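Side-chain contacts in ethanolamine utilization protein EutJ (Carboxydothermus hydrogenoformans Z-2901, PDB 3H1Q), which binds ATP and is probably a nucleotide-binding member of the actin-like ATPase superfamily serving ethanolamine utilization: residues R134-N139 and L261-L266; I142-G147 and T151-I156; I161-D166 and K222-T227. All blocks are in the same frame, centred on the assembly; numbering follows the deposited sequence.

In the fold
From the N terminus, the chain builds the five-stranded mixed sheet before entering helix 128-136, where contact 1 begins. That contact closes the longest loop, since its partner, 261-266, comes 122 residues later on helix 263-269. Contacts 2 and 3 are both nested inside this loop and follow one another without crossing. Contact 2 is the tight hairpin of strands 141-146 and 151-157. Contact 3 starts on the next strand, 160-164, and returns after three helices to the loop before strand 230-233. Contacts 2 and 3 share the four-stranded sheet, contact 1 packs helices between the two sheets, and contacts 1 and 2 meet at the ATP.

Contact 1: residues R134-N139 and L261-L266; sequences RALGIN and LLVTPL. With ATP (adenosine-5'-triphosphate), chain C.
Ala135 presses its CB against helix 263-269 at Val263, overlapping the backbone and one methyl of that residue. Ala135 CB lies 3.5 Å from Val263 CG1 and also touches Val263 O. The two segments come closest here, the CA atoms of Ala135 and Val263 lying 6.1 Å apart. Val263 meets the other helix with CG1, the branch that stands anti to its own backbone N (chi1 -178°). The same methyl extends between Ala135 and Leu136 and touches both. Leu136 does not head for the partner at its root, but its CD2 branch closes in, 3.9 Å from Val263 CG1, with the two side chains crossing at about a right angle. On the next turn, Leu266 adds a looser touch, its CD2 lying 4.5 Å from Ala135 CB. The side chains meet through carbon alone. Leu261, earlier in the same segment, belongs to the nucleotide pocket: its CG stands 3.3 Å from ATP O1A, and its CD1 branch lies 3.8 Å from ATP C8, so the side chain borders the alpha-phosphate and the base. Helix 263-269 therefore lies near ATP, with Ala135 and Leu136 against its side. Beyond the pair, Leu136 and Val263 both lean on Val233 of strand 230-233, Leu136 also meets Leu6 of helix 3-18, and Leu266 touches Leu10 of that helix. Pro265 and Leu266 reach strand 39-45 of the five-stranded sheet. Helices 128-136 and 263-269 thus touch between the two sheets, consistent with the pair of interdomain helices at the base of the cleft in actin-like ATPases.

Contact 2: residues I142-G147 and T151-I156; sequences IVVDIG and TGIAVI. With ATP (adenosine-5'-triphosphate), chain C.
Val143 and Ala154 meet through the backbone: Val143 N donates to Ala154 O at 3.0 Å along a nearly straight path (166° at the hydrogen), arriving 27° out of the carbonyl plane. A second bond, from Gly152 N to Asp145 O, is weak and bent. Contacts of CA-H with oxygen supplement them, with Ile142 CA 3.6 Å from Ala154 O. The two strands run antiparallel, their axes 4.7 Å apart.

Apolar contact gathers on the face bearing Ile142, Val144 and Ile146 with Thr151, Ile153 and Val155. Thr151 CG2, standing anti to its backbone N, lies 3.7 Å from Ile146 CG1, and the two side chains run side by side pointing the same way. Val144 CG1 crosses the same methyl at a slant and also lies 4.0 Å from Ile153 CD1. Thr151 OG1 is hydrogen-bonded to Thr169 O. Phe242 and Phe246 of helix 242-250 cover Ile146 on this face; on the other, Val143 and Ala154 pack against helix 128-136.

Polar contact belongs to the ATP end. Asp145 rises from the Val143 face with CG anti to its backbone N (chi1 -163°), which carries the carboxylate away from the partner strand and toward the nucleotide. OD2 is hydrogen-bonded to Thr264 OG1, and Asp145 OD1 lies 3.2 Å from ATP O2G. Gly147 CA comes equally near to O2G, a closeness that the missing side chain allows. The next residue, Gly148, also binds ATP. A beta hairpin whose glycine-rich turn follows an aspartate and faces the gamma-phosphate is consistent with the phosphate-2 loop of actin-like ATPases.

Contact 3: residues I161-D166 and K222-T227; sequences ITATFD and KNYDQT
Phe165 and Tyr224 both carry CG anti to the carbonyl carbon, beside the backbone N (chi1 -51° and -64°), and from these positions the two side chains extend toward each other from opposite directions. Tyr224 makes the contact with the hydroxyl end of its ring. Tyr224 OH lies at the edge of the Phe165 ring, near its plane, 3.5 Å from Phe165 CZ, while Tyr224 CE2 stands 3.8 Å from that same carbon. Ala163, two residues earlier and with its CB aimed at the loop, takes the neighbouring part of the phenol: Ala163 CB is 3.5 Å from Tyr224 CZ and 3.7 Å from Tyr224 CE1. One phenol end is therefore shared by a methyl and a ring edge, each placed obliquely to the Tyr224 ring. The backbones stay well apart, with the CA atoms of Ala163 and Tyr224 9.3 Å from each other, so the tyrosine spans the gap. The strand that receives it, 160-164, is an outermost strand of the four-stranded mixed sheet, and it carries a classic beta bulge in which Thr162 and Ala163 both face Val155 of the adjacent strand. Within the sheet, Ala163 also packs on Val155, and Phe165 on Ile153. The loop that brings Tyr224 runs from helix 199-220 to strand 230-233, the outermost strand on the far side of the same sheet. Just after the tyrosine, the loop contains an Asx turn: Asp225 OD1 accepts from Thr227 N at 2.8 Å, the donor lying 51° above the carboxylate plane. Thr227 OG1 donates to the syn lone pair of the same Asp225 OD1, so two donors hold that oxygen.

Contact 1: residues R134-N139 and L261-L266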
loop_
_atom_site.group_PDB
_atom_site.type_symbol
_atom_site.label_atom_id
_atom_site.label_comp_id
_atom_site.label_asym_id
_atom_site.label_seq_id
_atom_site.Cartn_x
_atom_site.Cartn_y
_atom_site.Cartn_z
ATOM N N ARG A 134 -12.038 -1.518 -1.254
ATOM C CA ARG A 134 -12.913 -0.370 -1.496
ATOM C C ARG A 134 -12.363 0.500 -2.590
ATOM O O ARG A 134 -13.121 0.935 -3.463
ATOM C CB ARG A 134 -13.098 0.474 -0.233
ATOM C CG ARG A 134 -14.151 1.541 -0.407
ATOM C CD ARG A 134 -14.363 2.313 0.871
ATOM N NE ARG A 134 -15.434 3.312 0.761
ATOM C CZ ARG A 134 -15.856 4.078 1.773
ATOM N NH1 ARG A 134 -15.307 3.978 2.979
ATOM N NH2 ARG A 134 -16.833 4.956 1.582
ATOM N N ALA A 135 -11.048 0.738 -2.526
ATOM C CA ALA A 135 -10.311 1.512 -3.543
ATOM C C ALA A 135 -10.447 0.917 -4.953
ATOM O O ALA A 135 -10.828 1.617 -5.871
ATOM C CB ALA A 135 -8.845 1.684 -3.149
ATOM N N LEU A 136 -10.167 -0.369 -5.120
ATOM C CA LEU A 136 -10.482 -1.043 -6.372
ATOM C C LEU A 136 -11.978 -0.980 -6.654
ATOM O O LEU A 136 -12.396 -1.019 -7.805
ATOM C CB LEU A 136 -10.061 -2.489 -6.332
ATOM C CG LEU A 136 -8.668 -2.807 -5.806
ATOM C CD1 LEU A 136 -8.590 -4.253 -5.375
ATOM C CD2 LEU A 136 -7.583 -2.505 -6.817
ATOM N N GLY A 137 -12.799 -0.855 -5.623
ATOM C CA GLY A 137 -14.231 -0.852 -5.847
ATOM C C GLY A 137 -14.650 -2.219 -6.351
ATOM O O GLY A 137 -15.588 -2.334 -7.132
ATOM N N ILE A 138 -13.935 -3.254 -5.913
ATOM C CA ILE A 138 -14.234 -4.618 -6.282
ATOM C C ILE A 138 -14.948 -5.244 -5.098
ATOM O O ILE A 138 -14.393 -5.259 -4.006
ATOM C CB ILE A 138 -12.937 -5.370 -6.571
ATOM N N ASN A 139 -16.177 -5.738 -5.303
ATOM C CA ASN A 139 -16.895 -6.597 -4.302
ATOM C C ASN A 139 -16.428 -8.067 -4.178
ATOM O O ASN A 139 -16.155 -8.563 -3.066
ATOM C CB ASN A 139 -18.421 -6.563 -4.514
ATOM C CG ASN A 139 -19.038 -5.277 -4.009
ATOM O OD1 ASN A 139 -18.371 -4.506 -3.315
ATOM N ND2 ASN A 139 -20.306 -5.028 -4.356
ATOM N N LEU A 261 1.380 0.946 -5.110
ATOM C CA LEU A 261 1.654 1.462 -3.753
ATOM C C LEU A 261 0.572 2.320 -3.123
ATOM O O LEU A 261 0.489 2.389 -1.902
ATOM C CB LEU A 261 2.952 2.268 -3.740
ATOM C CG LEU A 261 3.653 2.617 -2.412
ATOM C CD1 LEU A 261 5.158 2.749 -2.640
ATOM C CD2 LEU A 261 3.087 3.867 -1.667
ATOM N N LEU A 262 -0.244 2.963 -3.942
ATOM C CA LEU A 262 -1.209 3.929 -3.473
ATOM C C LEU A 262 -2.594 3.371 -3.214
ATOM O O LEU A 262 -3.489 4.064 -2.687
ATOM C CB LEU A 262 -1.288 5.082 -4.466
ATOM C CG LEU A 262 -0.044 5.947 -4.366
ATOM C CD1 LEU A 262 0.018 6.943 -5.513
ATOM C CD2 LEU A 262 -0.070 6.645 -3.002
ATOM N N VAL A 263 -2.805 2.121 -3.574
ATOM C CA VAL A 263 -4.209 1.684 -3.579
ATOM C C VAL A 263 -4.788 1.647 -2.167
ATOM O O VAL A 263 -5.862 2.205 -1.953
ATOM C CB VAL A 263 -4.483 0.362 -4.391
ATOM C CG1 VAL A 263 -5.972 0.010 -4.381
ATOM C CG2 VAL A 263 -3.966 0.510 -5.815
ATOM N N THR A 264 -4.068 1.033 -1.220
ATOM C CA THR A 264 -4.576 0.898 0.143
ATOM C C THR A 264 -4.682 2.268 0.782
ATOM O O THR A 264 -5.754 2.622 1.281
ATOM C CB THR A 264 -3.720 -0.052 1.046
ATOM O OG1 THR A 264 -3.525 -1.309 0.382
ATOM C CG2 THR A 264 -4.423 -0.316 2.391
ATOM N N PRO A 265 -3.576 3.046 0.763
ATOM C CA PRO A 265 -3.651 4.390 1.323
ATOM C C PRO A 265 -4.917 5.151 0.874
ATOM O O PRO A 265 -5.669 5.655 1.728
ATOM C CB PRO A 265 -2.381 5.036 0.808
ATOM C CG PRO A 265 -1.417 3.900 0.695
ATOM C CD PRO A 265 -2.221 2.733 0.267
ATOM N N LEU A 266 -5.197 5.179 -0.431
ATOM C CA LEU A 266 -6.369 5.870 -0.921
ATOM C C LEU A 266 -7.597 5.242 -0.335
ATOM O O LEU A 266 -8.584 5.931 -0.083
ATOM C CB LEU A 266 -6.460 5.822 -2.442
ATOM C CG LEU A 266 -7.812 6.242 -3.057
ATOM C CD1 LEU A 266 -8.099 7.736 -2.926
ATOM C CD2 LEU A 266 -7.876 5.828 -4.522
HETATM P PG ATP C . 1.640 -1.529 2.976
HETATM O O1G ATP C . 1.642 -0.146 2.339
HETATM O O2G ATP C . 1.541 -2.655 1.984
HETATM O O3G ATP C . 0.578 -1.700 4.056
HETATM P PB ATP C . 4.360 -0.895 3.087
HETATM O O1B ATP C . 5.655 -1.304 3.701
HETATM O O2B ATP C . 4.049 0.577 3.127
HETATM O O3B ATP C . 3.109 -1.751 3.613
HETATM P PA ATP C . 4.114 -0.700 0.145
HETATM O O1A ATP C . 4.073 0.793 0.297
HETATM O O2A ATP C . 2.889 -1.400 -0.384
HETATM O O3A ATP C . 4.424 -1.429 1.561
HETATM O "O5'" ATP C . 5.431 -1.121 -0.666
HETATM C "C5'" ATP C . 6.761 -0.815 -0.288
HETATM C "C4'" ATP C . 7.606 -1.624 -1.249
HETATM O "O4'" ATP C . 7.288 -1.237 -2.589
HETATM C "C3'" ATP C . 9.078 -1.340 -1.069
HETATM O "O3'" ATP C . 9.832 -2.556 -1.048
HETATM C "C2'" ATP C . 9.488 -0.602 -2.315
HETATM O "O2'" ATP C . 10.819 -0.925 -2.698
HETATM C "C1'" ATP C . 8.473 -1.040 -3.357
HETATM N N9 ATP C . 8.528 0.017 -4.423
HETATM C C8 ATP C . 8.204 1.325 -4.327
HETATM N N7 ATP C . 8.470 2.000 -5.480
HETATM C C5 ATP C . 8.997 1.125 -6.354
HETATM C C6 ATP C . 9.496 1.153 -7.757
HETATM N N6 ATP C . 9.487 2.287 -8.495
HETATM N N1 ATP C . 9.963 -0.006 -8.291
HETATM C C2 ATP C . 9.995 -1.165 -7.610
HETATM N N3 ATP C . 9.547 -1.268 -6.341
HETATM C C4 ATP C . 9.046 -0.180 -5.658
#

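Contact 2: residues I142-G147 and T151-I156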
loop_
_atom_site.group_PDB
_atom_site.type_symbol
_atom_site.label_atom_id
_atom_site.label_comp_id
_atom_site.label_asym_id
_atom_site.label_seq_id
_atom_site.Cartn_x
_atom_site.Cartn_y
_atom_site.Cartn_z
ATOM N N ILE A 142 -10.002 -11.440 -5.331
ATOM C CA ILE A 142 -8.942 -11.729 -4.419
ATOM C C ILE A 142 -7.980 -10.573 -4.445
ATOM O O ILE A 142 -7.660 -10.062 -5.532
ATOM C CB ILE A 142 -8.256 -12.995 -4.821
ATOM C CG1 ILE A 142 -9.186 -14.159 -4.461
ATOM C CG2 ILE A 142 -6.873 -13.103 -4.157
ATOM C CD1 ILE A 142 -8.682 -15.530 -4.847
ATOM N N VAL A 143 -7.540 -10.141 -3.260
ATOM C CA VAL A 143 -6.622 -9.022 -3.161
ATOM C C VAL A 143 -5.298 -9.472 -2.591
ATOM O O VAL A 143 -5.234 -10.162 -1.602
ATOM C CB VAL A 143 -7.197 -7.849 -2.330
ATOM C CG1 VAL A 143 -6.225 -6.660 -2.352
ATOM C CG2 VAL A 143 -8.580 -7.427 -2.839
ATOM N N VAL A 144 -4.231 -9.062 -3.227
ATOM C CA VAL A 144 -2.935 -9.519 -2.842
ATOM C C VAL A 144 -2.102 -8.259 -2.621
ATOM O O VAL A 144 -1.415 -7.758 -3.520
ATOM C CB VAL A 144 -2.348 -10.455 -3.937
ATOM C CG1 VAL A 144 -0.951 -10.919 -3.572
ATOM C CG2 VAL A 144 -3.268 -11.644 -4.166
ATOM N N ASP A 145 -2.201 -7.715 -1.419
ATOM C CA ASP A 145 -1.432 -6.545 -1.063
ATOM C C ASP A 145 -0.009 -7.019 -0.886
ATOM O O ASP A 145 0.290 -7.725 0.054
ATOM C CB ASP A 145 -1.976 -5.956 0.238
ATOM C CG ASP A 145 -1.516 -4.514 0.490
ATOM O OD1 ASP A 145 -0.441 -4.103 -0.027
ATOM O OD2 ASP A 145 -2.239 -3.787 1.227
ATOM N N ILE A 146 0.877 -6.683 -1.799
ATOM C CA ILE A 146 2.244 -7.126 -1.623
ATOM C C ILE A 146 3.019 -5.941 -1.102
ATOM O O ILE A 146 3.584 -5.193 -1.900
ATOM C CB ILE A 146 2.875 -7.679 -2.942
ATOM C CG1 ILE A 146 2.010 -8.812 -3.532
ATOM C CG2 ILE A 146 4.331 -8.111 -2.715
ATOM C CD1 ILE A 146 2.673 -9.629 -4.594
ATOM N N GLY A 147 3.026 -5.760 0.226
ATOM C CA GLY A 147 3.759 -4.673 0.885
ATOM C C GLY A 147 5.265 -4.797 0.770
ATOM O O GLY A 147 5.759 -5.516 -0.068
ATOM N N THR A 151 3.485 -9.642 2.559
ATOM C CA THR A 151 2.342 -9.735 1.668
ATOM C C THR A 151 1.154 -10.076 2.534
ATOM O O THR A 151 1.329 -10.454 3.670
ATOM C CB THR A 151 2.553 -10.846 0.648
ATOM O OG1 THR A 151 3.885 -10.753 0.107
ATOM C CG2 THR A 151 1.488 -10.771 -0.479
ATOM N N GLY A 152 -0.051 -9.960 2.005
ATOM C CA GLY A 152 -1.226 -10.098 2.829
ATOM C C GLY A 152 -2.432 -10.435 1.999
ATOM O O GLY A 152 -3.206 -9.555 1.598
ATOM N N ILE A 153 -2.596 -11.726 1.753
ATOM C CA ILE A 153 -3.696 -12.240 0.937
ATOM C C ILE A 153 -5.045 -12.019 1.614
ATOM O O ILE A 153 -5.117 -11.890 2.838
ATOM C CB ILE A 153 -3.512 -13.748 0.649
ATOM C CG1 ILE A 153 -2.019 -14.130 0.561
ATOM C CG2 ILE A 153 -4.274 -14.145 -0.599
ATOM C CD1 ILE A 153 -1.265 -13.519 -0.583
ATOM N N ALA A 154 -6.109 -11.978 0.821
ATOM C CA ALA A 154 -7.439 -11.744 1.355
ATOM C C ALA A 154 -8.493 -12.032 0.303
ATOM O O ALA A 154 -8.231 -11.903 -0.895
ATOM C CB ALA A 154 -7.564 -10.311 1.862
ATOM N N VAL A 155 -9.683 -12.412 0.765
ATOM C CA VAL A 155 -10.760 -12.858 -0.097
ATOM C C VAL A 155 -12.055 -12.151 0.231
ATOM O O VAL A 155 -12.608 -12.317 1.310
ATOM C CB VAL A 155 -11.000 -14.372 0.050
ATOM C CG1 VAL A 155 -12.254 -14.803 -0.729
ATOM C CG2 VAL A 155 -9.782 -15.154 -0.418
ATOM N N ILE A 156 -12.547 -11.369 -0.714
ATOM C CA ILE A 156 -13.836 -10.711 -0.551
ATOM C C ILE A 156 -14.828 -11.290 -1.536
ATOM O O ILE A 156 -14.465 -11.639 -2.655
ATOM C CB ILE A 156 -13.708 -9.196 -0.733
HETATM P PG ATP C . 1.640 -1.529 2.976
HETATM O O1G ATP C . 1.642 -0.146 2.339
HETATM O O2G ATP C . 1.541 -2.655 1.984
HETATM O O3G ATP C . 0.578 -1.700 4.056
HETATM P PB ATP C . 4.360 -0.895 3.087
HETATM O O1B ATP C . 5.655 -1.304 3.701
HETATM O O2B ATP C . 4.049 0.577 3.127
HETATM O O3B ATP C . 3.109 -1.751 3.613
HETATM P PA ATP C . 4.114 -0.700 0.145
HETATM O O1A ATP C . 4.073 0.793 0.297
HETATM O O2A ATP C . 2.889 -1.400 -0.384
HETATM O O3A ATP C . 4.424 -1.429 1.561
HETATM O "O5'" ATP C . 5.431 -1.121 -0.666
HETATM C "C5'" ATP C . 6.761 -0.815 -0.288
HETATM C "C4'" ATP C . 7.606 -1.624 -1.249
HETATM O "O4'" ATP C . 7.288 -1.237 -2.589
HETATM C "C3'" ATP C . 9.078 -1.340 -1.069
HETATM O "O3'" ATP C . 9.832 -2.556 -1.048
HETATM C "C2'" ATP C . 9.488 -0.602 -2.315
HETATM O "O2'" ATP C . 10.819 -0.925 -2.698
HETATM C "C1'" ATP C . 8.473 -1.040 -3.357
HETATM N N9 ATP C . 8.528 0.017 -4.423
HETATM C C8 ATP C . 8.204 1.325 -4.327
HETATM N N7 ATP C . 8.470 2.000 -5.480
HETATM C C5 ATP C . 8.997 1.125 -6.354
HETATM C C6 ATP C . 9.496 1.153 -7.757
HETATM N N6 ATP C . 9.487 2.287 -8.495
HETATM N N1 ATP C . 9.963 -0.006 -8.291
HETATM C C2 ATP C . 9.995 -1.165 -7.610
HETATM N N3 ATP C . 9.547 -1.268 -6.341
HETATM C C4 ATP C . 9.046 -0.180 -5.658
#

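Contact 3: residues I161-D166 and K222-T227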
loop_
_atom_site.group_PDB
_atom_site.type_symbol
_atom_site.label_atom_id
_atom_site.label_comp_id
_atom_site.label_asym_id
_atom_site.label_seq_id
_atom_site.Cartn_x
_atom_site.Cartn_y
_atom_site.Cartn_z
ATOM N N ILE A 161 -15.093 -9.435 3.690
ATOM C CA ILE A 161 -13.798 -10.098 3.803
ATOM C C ILE A 161 -13.999 -11.529 4.287
ATOM O O ILE A 161 -13.712 -11.855 5.434
ATOM C CB ILE A 161 -12.874 -9.317 4.744
ATOM N N THR A 162 -14.497 -12.392 3.403
ATOM C CA THR A 162 -14.915 -13.763 3.782
ATOM C C THR A 162 -13.758 -14.712 4.163
ATOM O O THR A 162 -14.006 -15.827 4.625
ATOM C CB THR A 162 -15.847 -14.429 2.708
ATOM O OG1 THR A 162 -15.101 -14.729 1.526
ATOM C CG2 THR A 162 -17.017 -13.523 2.349
ATOM N N ALA A 163 -12.515 -14.269 3.978
ATOM C CA ALA A 163 -11.340 -15.043 4.375
ATOM C C ALA A 163 -10.085 -14.198 4.194
ATOM O O ALA A 163 -10.019 -13.404 3.254
ATOM C CB ALA A 163 -11.236 -16.319 3.557
ATOM N N THR A 164 -9.090 -14.388 5.073
ATOM C CA THR A 164 -7.896 -13.532 5.128
ATOM C C THR A 164 -6.659 -14.285 5.570
ATOM O O THR A 164 -6.755 -15.259 6.302
ATOM C CB THR A 164 -8.085 -12.385 6.140
ATOM O OG1 THR A 164 -9.429 -11.885 6.068
ATOM C CG2 THR A 164 -7.065 -11.238 5.899
ATOM N N PHE A 165 -5.496 -13.804 5.140
ATOM C CA PHE A 165 -4.215 -14.462 5.378
ATOM C C PHE A 165 -3.117 -13.408 5.336
ATOM O O PHE A 165 -3.420 -12.215 5.256
ATOM C CB PHE A 165 -3.994 -15.544 4.311
ATOM C CG PHE A 165 -5.168 -16.473 4.169
ATOM C CD1 PHE A 165 -5.215 -17.673 4.885
ATOM C CD2 PHE A 165 -6.271 -16.115 3.378
ATOM C CE1 PHE A 165 -6.328 -18.523 4.792
ATOM C CE2 PHE A 165 -7.393 -16.946 3.287
ATOM C CZ PHE A 165 -7.420 -18.157 3.988
ATOM N N ASP A 166 -1.856 -13.829 5.408
ATOM C CA ASP A 166 -0.710 -12.924 5.286
ATOM C C ASP A 166 0.531 -13.731 5.532
ATOM O O ASP A 166 0.503 -14.662 6.322
ATOM C CB ASP A 166 -0.804 -11.717 6.247
ATOM C CG ASP A 166 -0.814 -12.119 7.740
ATOM O OD1 ASP A 166 0.283 -12.369 8.300
ATOM O OD2 ASP A 166 -1.906 -12.141 8.371
ATOM N N LYS A 222 -5.949 -22.311 -3.629
ATOM C CA LYS A 222 -6.170 -23.760 -3.850
ATOM C C LYS A 222 -7.307 -24.287 -2.972
ATOM O O LYS A 222 -7.543 -25.496 -2.906
ATOM C CB LYS A 222 -4.880 -24.534 -3.531
ATOM C CG LYS A 222 -4.884 -26.024 -3.839
ATOM C CD LYS A 222 -4.126 -26.819 -2.769
ATOM C CE LYS A 222 -5.056 -27.645 -1.875
ATOM N NZ LYS A 222 -5.443 -28.956 -2.491
ATOM N N ASN A 223 -7.988 -23.382 -2.274
ATOM C CA ASN A 223 -9.162 -23.732 -1.477
ATOM C C ASN A 223 -10.363 -22.833 -1.790
ATOM O O ASN A 223 -11.491 -23.112 -1.352
ATOM C CB ASN A 223 -8.828 -23.732 0.023
ATOM C CG ASN A 223 -8.305 -25.086 0.509
ATOM O OD1 ASN A 223 -7.260 -25.569 0.058
ATOM N ND2 ASN A 223 -9.038 -25.703 1.436
ATOM N N TYR A 224 -10.118 -21.777 -2.575
ATOM C CA TYR A 224 -11.149 -20.791 -2.902
ATOM C C TYR A 224 -11.484 -20.650 -4.373
ATOM O O TYR A 224 -10.642 -20.824 -5.259
ATOM C CB TYR A 224 -10.791 -19.431 -2.330
ATOM C CG TYR A 224 -10.755 -19.423 -0.828
ATOM C CD1 TYR A 224 -11.920 -19.199 -0.086
ATOM C CD2 TYR A 224 -9.556 -19.647 -0.143
ATOM C CE1 TYR A 224 -11.888 -19.186 1.305
ATOM C CE2 TYR A 224 -9.511 -19.645 1.248
ATOM C CZ TYR A 224 -10.681 -19.406 1.968
ATOM O OH TYR A 224 -10.646 -19.406 3.347
ATOM N N ASP A 225 -12.750 -20.317 -4.588
ATOM C CA ASP A 225 -13.354 -20.117 -5.892
ATOM C C ASP A 225 -12.403 -19.549 -6.959
ATOM O O ASP A 225 -11.760 -18.511 -6.754
ATOM C CB ASP A 225 -14.567 -19.211 -5.701
ATOM C CG ASP A 225 -15.337 -19.010 -6.958
ATOM O OD1 ASP A 225 -14.967 -19.608 -7.990
ATOM O OD2 ASP A 225 -16.320 -18.251 -6.913
ATOM N N GLN A 226 -12.333 -20.231 -8.100
ATOM C CA GLN A 226 -11.462 -19.811 -9.198
ATOM C C GLN A 226 -12.085 -18.770 -10.133
ATOM O O GLN A 226 -11.364 -18.110 -10.894
ATOM C CB GLN A 226 -10.982 -21.014 -10.002
ATOM C CG GLN A 226 -10.053 -21.949 -9.239
ATOM C CD GLN A 226 -8.839 -21.236 -8.701
ATOM O OE1 GLN A 226 -8.587 -21.236 -7.490
ATOM N NE2 GLN A 226 -8.083 -20.598 -9.597
ATOM N N THR A 227 -13.412 -18.626 -10.075
ATOM C CA THR A 227 -14.104 -17.519 -10.741
ATOM C C THR A 227 -13.468 -16.205 -10.292
ATOM O O THR A 227 -13.360 -15.263 -11.079
ATOM C CB THR A 227 -15.612 -17.479 -10.399
ATOM O OG1 THR A 227 -16.139 -18.798 -10.447
ATOM C CG2 THR A 227 -16.389 -16.632 -11.390
#